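Local structure of ribulose bisphosphate carboxylase (Hyperthermus butylicus DSM 5456, 6HUN) at residues A[26-31]-A[83-88]; A[45-50]-A[130-135]; A[214-219]-A[242-247]. The protein probably catalyses the carboxylation of ribulose 1,5-bisphosphate to two molecules of 3-phosphoglycerate, acting with magnesium in an archaeal AMP degradation pathway. One frame throughout, in Å; residues are numbered along the deposited sequence.

Contact 1. Residues A[26-31]-A[83-88]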
loop_
_atom_site.group_PDB
_atom_site.type_symbol
_atom_site.label_atom_id
_atom_site.label_comp_id
_atom_site.label_asym_id
_atom_site.label_seq_id
_atom_site.Cartn_x
_atom_site.Cartn_y
_atom_site.Cartn_z
ATOM N N TYR A 26 -6.584 0.047 -29.543
ATOM C CA TYR A 26 -6.490 -0.899 -28.446
ATOM C C TYR A 26 -6.790 -2.327 -28.877
ATOM O O TYR A 26 -6.553 -3.250 -28.085
ATOM C CB TYR A 26 -7.422 -0.453 -27.313
ATOM C CG TYR A 26 -7.005 0.868 -26.694
ATOM C CD1 TYR A 26 -5.848 0.953 -25.949
ATOM C CD2 TYR A 26 -7.755 2.032 -26.887
ATOM C CE1 TYR A 26 -5.450 2.148 -25.381
ATOM C CE2 TYR A 26 -7.366 3.238 -26.338
ATOM C CZ TYR A 26 -6.209 3.293 -25.596
ATOM O OH TYR A 26 -5.798 4.459 -25.025
ATOM N N LEU A 27 -7.294 -2.522 -30.114
ATOM C CA LEU A 27 -7.433 -3.859 -30.694
ATOM C C LEU A 27 -6.070 -4.508 -30.897
ATOM O O LEU A 27 -5.955 -5.735 -30.885
ATOM C CB LEU A 27 -8.202 -3.806 -32.044
ATOM C CG LEU A 27 -7.599 -3.486 -33.440
ATOM C CD1 LEU A 27 -7.093 -4.732 -34.237
ATOM C CD2 LEU A 27 -8.560 -2.719 -34.384
ATOM N N GLU A 28 -5.037 -3.694 -31.075
ATOM C CA GLU A 28 -3.671 -4.164 -31.283
ATOM C C GLU A 28 -3.114 -4.938 -30.084
ATOM O O GLU A 28 -2.097 -5.639 -30.224
ATOM C CB GLU A 28 -2.822 -2.931 -31.633
ATOM C CG GLU A 28 -1.397 -2.900 -31.110
ATOM C CD GLU A 28 -0.504 -1.888 -31.820
ATOM O OE1 GLU A 28 -1.036 -1.051 -32.600
ATOM O OE2 GLU A 28 0.738 -1.951 -31.606
ATOM N N PHE A 29 -3.774 -4.877 -28.928
ATOM C CA PHE A 29 -3.281 -5.558 -27.732
ATOM C C PHE A 29 -4.071 -6.807 -27.386
ATOM O O PHE A 29 -3.819 -7.407 -26.340
ATOM C CB PHE A 29 -3.283 -4.594 -26.529
ATOM C CG PHE A 29 -2.296 -3.462 -26.673
ATOM C CD1 PHE A 29 -2.598 -2.356 -27.452
ATOM C CD2 PHE A 29 -1.053 -3.528 -26.056
ATOM C CE1 PHE A 29 -1.694 -1.317 -27.622
ATOM C CE2 PHE A 29 -0.147 -2.494 -26.208
ATOM C CZ PHE A 29 -0.471 -1.374 -27.008
ATOM N N VAL A 30 -5.026 -7.193 -28.227
ATOM C CA VAL A 30 -5.898 -8.342 -28.028
ATOM C C VAL A 30 -5.592 -9.340 -29.129
ATOM O O VAL A 30 -5.336 -8.933 -30.263
ATOM C CB VAL A 30 -7.379 -7.926 -28.069
ATOM C CG1 VAL A 30 -8.269 -9.082 -27.711
ATOM C CG2 VAL A 30 -7.628 -6.765 -27.110
ATOM N N ASP A 31 -5.611 -10.639 -28.798
ATOM C CA ASP A 31 -5.285 -11.699 -29.760
ATOM C C ASP A 31 -5.680 -13.058 -29.222
ATOM O O ASP A 31 -4.862 -13.734 -28.600
ATOM C CB ASP A 31 -3.796 -11.694 -30.066
ATOM C CG ASP A 31 -3.405 -12.691 -31.162
ATOM O OD1 ASP A 31 -4.223 -13.570 -31.517
ATOM O OD2 ASP A 31 -2.269 -12.564 -31.667
ATOM N N LYS A 83 8.242 -5.681 -28.794
ATOM C CA LYS A 83 8.801 -6.734 -27.953
ATOM C C LYS A 83 8.198 -6.718 -26.542
ATOM O O LYS A 83 7.874 -7.773 -25.980
ATOM C CB LYS A 83 10.324 -6.569 -27.891
ATOM C CG LYS A 83 11.029 -7.436 -26.829
ATOM C CD LYS A 83 10.728 -8.943 -27.038
ATOM C CE LYS A 83 10.528 -9.652 -25.666
ATOM N NZ LYS A 83 9.477 -10.724 -25.749
ATOM N N LEU A 84 8.054 -5.538 -25.951
ATOM C CA LEU A 84 7.587 -5.408 -24.581
ATOM C C LEU A 84 6.074 -5.428 -24.448
ATOM O O LEU A 84 5.576 -5.302 -23.328
ATOM C CB LEU A 84 8.124 -4.110 -23.991
ATOM C CG LEU A 84 9.625 -4.065 -23.778
ATOM C CD1 LEU A 84 10.072 -2.695 -23.270
ATOM C CD2 LEU A 84 10.020 -5.179 -22.793
ATOM N N LYS A 85 5.320 -5.578 -25.526
ATOM C CA LYS A 85 3.893 -5.304 -25.458
ATOM C C LYS A 85 3.098 -6.475 -24.876
ATOM O O LYS A 85 3.350 -7.638 -25.205
ATOM C CB LYS A 85 3.376 -4.963 -26.841
ATOM C CG LYS A 85 1.892 -5.114 -26.961
ATOM C CD LYS A 85 1.510 -5.348 -28.386
ATOM C CE LYS A 85 2.202 -4.336 -29.239
ATOM N NZ LYS A 85 1.304 -3.946 -30.333
ATOM N N ALA A 86 2.111 -6.166 -24.016
ATOM C CA ALA A 86 1.304 -7.214 -23.382
ATOM C C ALA A 86 0.099 -7.560 -24.257
ATOM O O ALA A 86 -0.371 -6.737 -25.042
ATOM C CB ALA A 86 0.835 -6.788 -21.981
ATOM N N LYS A 87 -0.401 -8.796 -24.133
ATOM C CA LYS A 87 -1.493 -9.252 -24.980
ATOM C C LYS A 87 -2.599 -9.902 -24.173
ATOM O O LYS A 87 -2.362 -10.908 -23.500
ATOM C CB LYS A 87 -0.978 -10.249 -26.043
ATOM C CG LYS A 87 -0.066 -9.609 -27.052
ATOM C CD LYS A 87 -0.825 -8.600 -27.916
ATOM C CE LYS A 87 -0.627 -8.923 -29.374
ATOM N NZ LYS A 87 -1.105 -10.310 -29.578
ATOM N N ALA A 88 -3.821 -9.383 -24.304
ATOM C CA ALA A 88 -4.987 -10.097 -23.805
ATOM C C ALA A 88 -5.298 -11.202 -24.793
ATOM O O ALA A 88 -5.606 -10.904 -25.946
ATOM C CB ALA A 88 -6.198 -9.183 -23.673
#
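Phe29 and Lys85 make the dense part of this contact. The lysine chain crosses the ring at about a right angle, with CG 3.4 Å from Phe29 CE2. A bend at chi3 (-48°) helps bring the ammonium over the ring face, where NZ stands 4.7 Å from the Phe29 centroid and 14° off its normal, a cation-pi contact. NZ also forms a salt bridge to Glu28 OE2, although the modelled 2.4 Å between the two atoms is doubtfully short, and a second one to Glu82. A leucine in place of Lys85 would probably leave Glu28 and Glu82, whose carboxylates lie close together, without the positive charge between them. At the ring edge, Ala86 O lies 3.4 Å from Phe29 CD2, buried and with no hydrogen-bond partner in the model. Two backbone bonds join the two segments next to it, Ala88 N to Phe29 O (2.8 Å) and Asp31 N to Ala88 O (2.9 Å), with Val30 bridged to Ala88 between them. The more exposed side is looser: Lys87 NZ reaches Asp31 OD2 in a weak 3.3 Å salt bridge, while Asp31 OD1 bonds to Ser33. The end of the 3-10 segment and the loop residues after it thus lie against the start of strand 87-93, Phe29 resting on Ala63 and Ala64 of helix 55-65 while Ala86 and Ala88 pack on strand 99-105.

Contact 2. Residues A[45-50]-A[130-135]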
loop_
_atom_site.group_PDB
_atom_site.type_symbol
_atom_site.label_atom_id
_atom_site.label_comp_id
_atom_site.label_asym_id
_atom_site.label_seq_id
_atom_site.Cartn_x
_atom_site.Cartn_y
_atom_site.Cartn_z
ATOM N N PHE A 45 -7.386 -11.175 -14.684
ATOM C CA PHE A 45 -8.122 -10.022 -14.174
ATOM C C PHE A 45 -9.599 -10.348 -14.235
ATOM O O PHE A 45 -10.052 -10.974 -15.189
ATOM C CB PHE A 45 -7.890 -8.753 -15.023
ATOM C CG PHE A 45 -6.462 -8.287 -15.085
ATOM C CD1 PHE A 45 -5.879 -7.590 -14.023
ATOM C CD2 PHE A 45 -5.725 -8.434 -16.239
ATOM C CE1 PHE A 45 -4.539 -7.116 -14.150
ATOM C CE2 PHE A 45 -4.437 -7.998 -16.337
ATOM C CZ PHE A 45 -3.823 -7.335 -15.268
ATOM N N ARG A 46 -10.358 -9.861 -13.265
ATOM C CA ARG A 46 -11.816 -9.879 -13.371
ATOM C C ARG A 46 -12.272 -8.458 -13.716
ATOM O O ARG A 46 -12.070 -7.535 -12.921
ATOM C CB ARG A 46 -12.432 -10.372 -12.061
ATOM C CG ARG A 46 -13.971 -10.372 -12.168
ATOM C CD ARG A 46 -14.581 -10.958 -10.846
ATOM N NE ARG A 46 -16.027 -11.180 -10.998
ATOM C CZ ARG A 46 -16.743 -11.882 -10.119
ATOM N NH1 ARG A 46 -16.145 -12.410 -9.050
ATOM N NH2 ARG A 46 -18.059 -12.079 -10.323
ATOM N N VAL A 47 -12.825 -8.277 -14.910
ATOM C CA VAL A 47 -12.990 -6.956 -15.528
ATOM C C VAL A 47 -14.472 -6.706 -15.688
ATOM O O VAL A 47 -15.181 -7.519 -16.313
ATOM C CB VAL A 47 -12.298 -6.868 -16.907
ATOM C CG1 VAL A 47 -12.443 -5.473 -17.531
ATOM C CG2 VAL A 47 -10.802 -7.331 -16.814
ATOM N N THR A 48 -14.928 -5.587 -15.147
ATOM C CA THR A 48 -16.263 -5.052 -15.373
ATOM C C THR A 48 -16.137 -3.780 -16.213
ATOM O O THR A 48 -15.778 -2.704 -15.682
ATOM C CB THR A 48 -16.982 -4.759 -14.059
ATOM O OG1 THR A 48 -17.029 -5.942 -13.250
ATOM C CG2 THR A 48 -18.414 -4.267 -14.345
ATOM N N PRO A 49 -16.378 -3.856 -17.507
ATOM C CA PRO A 49 -16.239 -2.659 -18.349
ATOM C C PRO A 49 -17.252 -1.621 -17.942
ATOM O O PRO A 49 -18.348 -1.937 -17.476
ATOM C CB PRO A 49 -16.508 -3.190 -19.761
ATOM C CG PRO A 49 -16.431 -4.709 -19.629
ATOM C CD PRO A 49 -16.886 -5.023 -18.265
ATOM N N ALA A 50 -16.885 -0.364 -18.139
ATOM C CA ALA A 50 -17.798 0.733 -17.883
ATOM C C ALA A 50 -18.944 0.685 -18.886
ATOM O O ALA A 50 -18.913 -0.072 -19.864
ATOM C CB ALA A 50 -17.060 2.080 -17.977
ATOM N N LYS A 130 -11.030 5.171 -16.820
ATOM C CA LYS A 130 -12.459 5.462 -16.990
ATOM C C LYS A 130 -13.222 4.340 -17.706
ATOM O O LYS A 130 -14.447 4.195 -17.529
ATOM C CB LYS A 130 -12.651 6.762 -17.795
ATOM C CG LYS A 130 -11.933 8.024 -17.313
ATOM C CD LYS A 130 -11.829 9.015 -18.505
ATOM C CE LYS A 130 -13.061 8.827 -19.426
ATOM N NZ LYS A 130 -12.900 9.264 -20.854
ATOM N N ALA A 131 -12.549 3.566 -18.557
ATOM C CA ALA A 131 -13.192 2.470 -19.267
ATOM C C ALA A 131 -13.562 1.305 -18.357
ATOM O O ALA A 131 -14.251 0.375 -18.800
ATOM C CB ALA A 131 -12.265 1.951 -20.373
ATOM N N ILE A 132 -13.104 1.324 -17.107
ATOM C CA ILE A 132 -13.253 0.206 -16.183
ATOM C C ILE A 132 -14.215 0.623 -15.088
ATOM O O ILE A 132 -13.945 1.592 -14.356
ATOM C CB ILE A 132 -11.900 -0.200 -15.556
ATOM C CG1 ILE A 132 -10.790 -0.141 -16.583
ATOM C CG2 ILE A 132 -11.975 -1.629 -15.054
ATOM C CD1 ILE A 132 -10.942 -1.248 -17.653
ATOM N N ALA A 133 -15.291 -0.160 -14.889
ATOM C CA ALA A 133 -16.096 0.054 -13.686
ATOM C C ALA A 133 -15.592 -0.779 -12.483
ATOM O O ALA A 133 -15.775 -0.372 -11.318
ATOM C CB ALA A 133 -17.558 -0.275 -13.985
ATOM N N GLY A 134 -14.945 -1.903 -12.746
ATOM C CA GLY A 134 -14.286 -2.684 -11.693
ATOM C C GLY A 134 -13.151 -3.493 -12.282
ATOM O O GLY A 134 -13.253 -3.988 -13.417
ATOM N N LEU A 135 -12.048 -3.644 -11.528
ATOM C CA LEU A 135 -10.890 -4.407 -12.003
ATOM C C LEU A 135 -10.372 -5.123 -10.761
ATOM O O LEU A 135 -9.979 -4.462 -9.771
ATOM C CB LEU A 135 -9.843 -3.445 -12.612
ATOM C CG LEU A 135 -8.599 -4.244 -13.036
ATOM C CD1 LEU A 135 -8.988 -5.188 -14.194
ATOM C CD2 LEU A 135 -7.548 -3.236 -13.452
#
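Thr48 is gripped by the opposing strand through both its backbone N-H and its C=O. The N-H gives a nearly straight bond to Gly134 O (2.9 Å, 175° at the hydrogen). The carbonyl oxygen accepts two donors: Ala133 N, at 2.7 Å, approaches Thr48 O nearly along the C=O axis, while Gly134 N, at 3.2 Å, lies in the carbonyl plane on a lone pair of that oxygen. Two consecutive N-H groups on one acceptor displace the pairing by a residue, so that Pro49, which has no N-H to give, comes opposite Ile132. Beyond the proline, Ala50 N donates to Ala131 O at 2.8 Å from above the carbonyl plane, and Ala50 CB sits 3.4 Å from Lys130 O.

The hydroxyl of Thr48 turns to Lys307, leaving CG2, anti to the backbone N, to meet Ala133 CB loosely at 4.1 Å. On the other face Leu135 does the packing. Its CD1 fits between neighbours, 3.8 Å from Phe45 CB and 3.8 Å from Val47 CG2; Val47 and Leu135 run side by side, pointing the same way. Ile62 of helix 55-65 touches Phe45, Val47 and Leu135. Toward the second subunit, Ile132 O accepts a bond from Arg304 of that chain.

Ala133 and Gly134, both facing Thr48, form a classic beta bulge, here between the antiparallel strands 41-49 and 132-141 of the N-terminal domain, whose beta-alpha-beta-beta-alpha-beta order and strand arrangement are those of a ferredoxin-like fold.

Contact 3. Residues A[214-219]-A[242-247]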
loop_
_atom_site.group_PDB
_atom_site.type_symbol
_atom_site.label_atom_id
_atom_site.label_comp_id
_atom_site.label_asym_id
_atom_site.label_seq_id
_atom_site.Cartn_x
_atom_site.Cartn_y
_atom_site.Cartn_z
ATOM N N CYS A 214 6.024 3.282 25.749
ATOM C CA CYS A 214 6.634 1.955 25.686
ATOM C C CYS A 214 7.546 1.865 24.467
ATOM O O CYS A 214 7.195 1.258 23.443
ATOM C CB CYS A 214 5.575 0.847 25.610
ATOM S SG CYS A 214 6.238 -0.803 26.065
ATOM N N ARG A 215 8.715 2.475 24.584
ATOM C CA ARG A 215 9.660 2.511 23.488
ATOM C C ARG A 215 10.177 1.130 23.152
ATOM O O ARG A 215 10.276 0.236 24.018
ATOM C CB ARG A 215 10.822 3.422 23.832
ATOM C CG ARG A 215 10.305 4.700 24.317
ATOM C CD ARG A 215 9.996 5.617 23.165
ATOM N NE ARG A 215 9.703 6.944 23.678
ATOM C CZ ARG A 215 10.573 7.701 24.350
ATOM N NH1 ARG A 215 10.207 8.898 24.794
ATOM N NH2 ARG A 215 11.812 7.276 24.576
ATOM N N PHE A 216 10.593 1.002 21.890
ATOM C CA PHE A 216 10.935 -0.299 21.340
ATOM C C PHE A 216 12.037 -0.956 22.157
ATOM O O PHE A 216 11.899 -2.114 22.584
ATOM C CB PHE A 216 11.360 -0.180 19.880
ATOM C CG PHE A 216 11.633 -1.527 19.235
ATOM C CD1 PHE A 216 10.604 -2.247 18.657
ATOM C CD2 PHE A 216 12.908 -2.085 19.263
ATOM C CE1 PHE A 216 10.823 -3.508 18.066
ATOM C CE2 PHE A 216 13.138 -3.342 18.685
ATOM C CZ PHE A 216 12.104 -4.043 18.095
ATOM N N GLU A 217 13.120 -0.212 22.425
ATOM C CA GLU A 217 14.273 -0.826 23.078
ATOM C C GLU A 217 13.939 -1.244 24.501
ATOM O O GLU A 217 14.292 -2.348 24.933
ATOM C CB GLU A 217 15.475 0.121 23.053
ATOM C CG GLU A 217 16.578 -0.357 24.017
ATOM C CD GLU A 217 18.001 -0.180 23.510
ATOM O OE1 GLU A 217 18.230 0.696 22.647
ATOM O OE2 GLU A 217 18.901 -0.895 24.018
ATOM N N ALA A 218 13.272 -0.371 25.255
ATOM C CA ALA A 218 12.958 -0.707 26.636
ATOM C C ALA A 218 11.960 -1.860 26.696
ATOM O O ALA A 218 12.052 -2.704 27.583
ATOM C CB ALA A 218 12.442 0.531 27.376
ATOM N N ARG A 219 11.039 -1.932 25.743
ATOM C CA ARG A 219 10.088 -3.048 25.660
ATOM C C ARG A 219 10.786 -4.367 25.313
ATOM O O ARG A 219 10.577 -5.397 25.992
ATOM C CB ARG A 219 9.018 -2.723 24.610
ATOM C CG ARG A 219 8.124 -3.882 24.280
ATOM C CD ARG A 219 6.918 -3.375 23.486
ATOM N NE ARG A 219 7.058 -3.515 22.044
ATOM C CZ ARG A 219 7.171 -2.489 21.211
ATOM N NH1 ARG A 219 7.187 -1.250 21.693
ATOM N NH2 ARG A 219 7.277 -2.712 19.911
ATOM N N ALA A 242 8.612 -9.209 17.334
ATOM C CA ALA A 242 8.760 -7.803 17.682
ATOM C C ALA A 242 8.421 -6.954 16.483
ATOM O O ALA A 242 8.990 -7.141 15.401
ATOM C CB ALA A 242 10.195 -7.487 18.120
ATOM N N ASN A 243 7.537 -5.989 16.679
ATOM C CA ASN A 243 7.062 -5.175 15.557
ATOM C C ASN A 243 8.089 -4.067 15.249
ATOM O O ASN A 243 8.253 -3.128 16.032
ATOM C CB ASN A 243 5.687 -4.610 15.878
ATOM C CG ASN A 243 4.958 -4.145 14.619
ATOM O OD1 ASN A 243 5.587 -3.833 13.642
ATOM N ND2 ASN A 243 3.628 -4.199 14.614
ATOM N N VAL A 244 8.762 -4.183 14.108
ATOM C CA VAL A 244 9.785 -3.215 13.685
ATOM C C VAL A 244 9.238 -2.247 12.652
ATOM O O VAL A 244 10.015 -1.506 12.015
ATOM C CB VAL A 244 11.054 -3.920 13.156
ATOM C CG1 VAL A 244 11.712 -4.784 14.249
ATOM C CG2 VAL A 244 10.701 -4.786 11.919
ATOM N N THR A 245 7.917 -2.246 12.451
ATOM C CA THR A 245 7.273 -1.310 11.526
ATOM C C THR A 245 7.652 0.126 11.897
ATOM O O THR A 245 7.384 0.596 13.007
ATOM C CB THR A 245 5.758 -1.539 11.553
ATOM O OG1 THR A 245 5.441 -2.918 11.151
ATOM C CG2 THR A 245 5.009 -0.552 10.572
ATOM N N ALA A 246 8.227 0.856 10.911
ATOM C CA ALA A 246 8.864 2.139 11.237
ATOM C C ALA A 246 9.400 2.761 9.956
ATOM O O ALA A 246 9.517 2.074 8.926
ATOM C CB ALA A 246 9.985 1.939 12.250
ATOM N N PRO A 247 9.656 4.064 9.937
ATOM C CA PRO A 247 10.447 4.602 8.826
ATOM C C PRO A 247 11.754 3.807 8.733
ATOM O O PRO A 247 12.222 3.223 9.722
ATOM C CB PRO A 247 10.677 6.079 9.221
ATOM C CG PRO A 247 9.514 6.404 10.187
ATOM C CD PRO A 247 9.348 5.074 10.971
#
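Phe216 opens helix 216-234 and packs on Ala242, Asn243 and Val244 at the carboxyl end of strand 239-243, inside a beta-alpha-beta unit of the TIM barrel. Arg215 just before it is the N-cap residue, and its carbonyl oxygen takes the Arg219 N-H in the first helical turn. With CG anti to the backbone N (chi1 -176°), the Phe216 ring reaches across to the strand. Its CZ lies 3.9 Å from Ala242 CB and equally far from Val244 CG1, so two small apolar groups hold the ring tip, while CE1 comes to 3.3 Å from Asn243 O. Arg254 and Val258 of helix 248-260 also touch this ring.

One turn on, Arg219 also points at the strand. Its NH2 is 4.0 Å from Asn243 O, which sits at the guanidinium edge near its plane, but the firm partners of NH2 are Ala209 O and the carboxylate of Asp204. Asp204 OD2 also accepts from Asn243 N, tying arginine and strand end to one acidic group. Asn243 ND2 in turn donates to the carbonyl of Asp205, a predicted magnesium ligand, which makes Asn243 a likely second-shell residue. Asn243 OD1 takes two donors: Thr245 N at 3.1 Å, which closes an Asx turn, and, in the plane of the amide carbonyl, Thr245 OG1 at 2.7 Å.

Contacts 1 and 2 belong to the N-terminal domain and reach the same sheet: their centres lie about 17 Å apart and their nearest atoms about 7 Å, without touching. Along the chain their segments alternate, 26-31, 45-50, 83-88, 130-135, so the two closures interlock, with helix 55-65 packing against both. Contact 3 lies in the catalytic barrel, its centre about 48 Å from that of contact 1 and about 41 Å from that of contact 2. It alone borders the predicted active site, the Asn243 side chain being about 5 Å from that of Glu206, a predicted magnesium ligand, 6 Å from that of His295, a predicted proton acceptor, and 9 Å from a bound calcium ion. All three reach the second subunit, contact 1 through Leu84 alone.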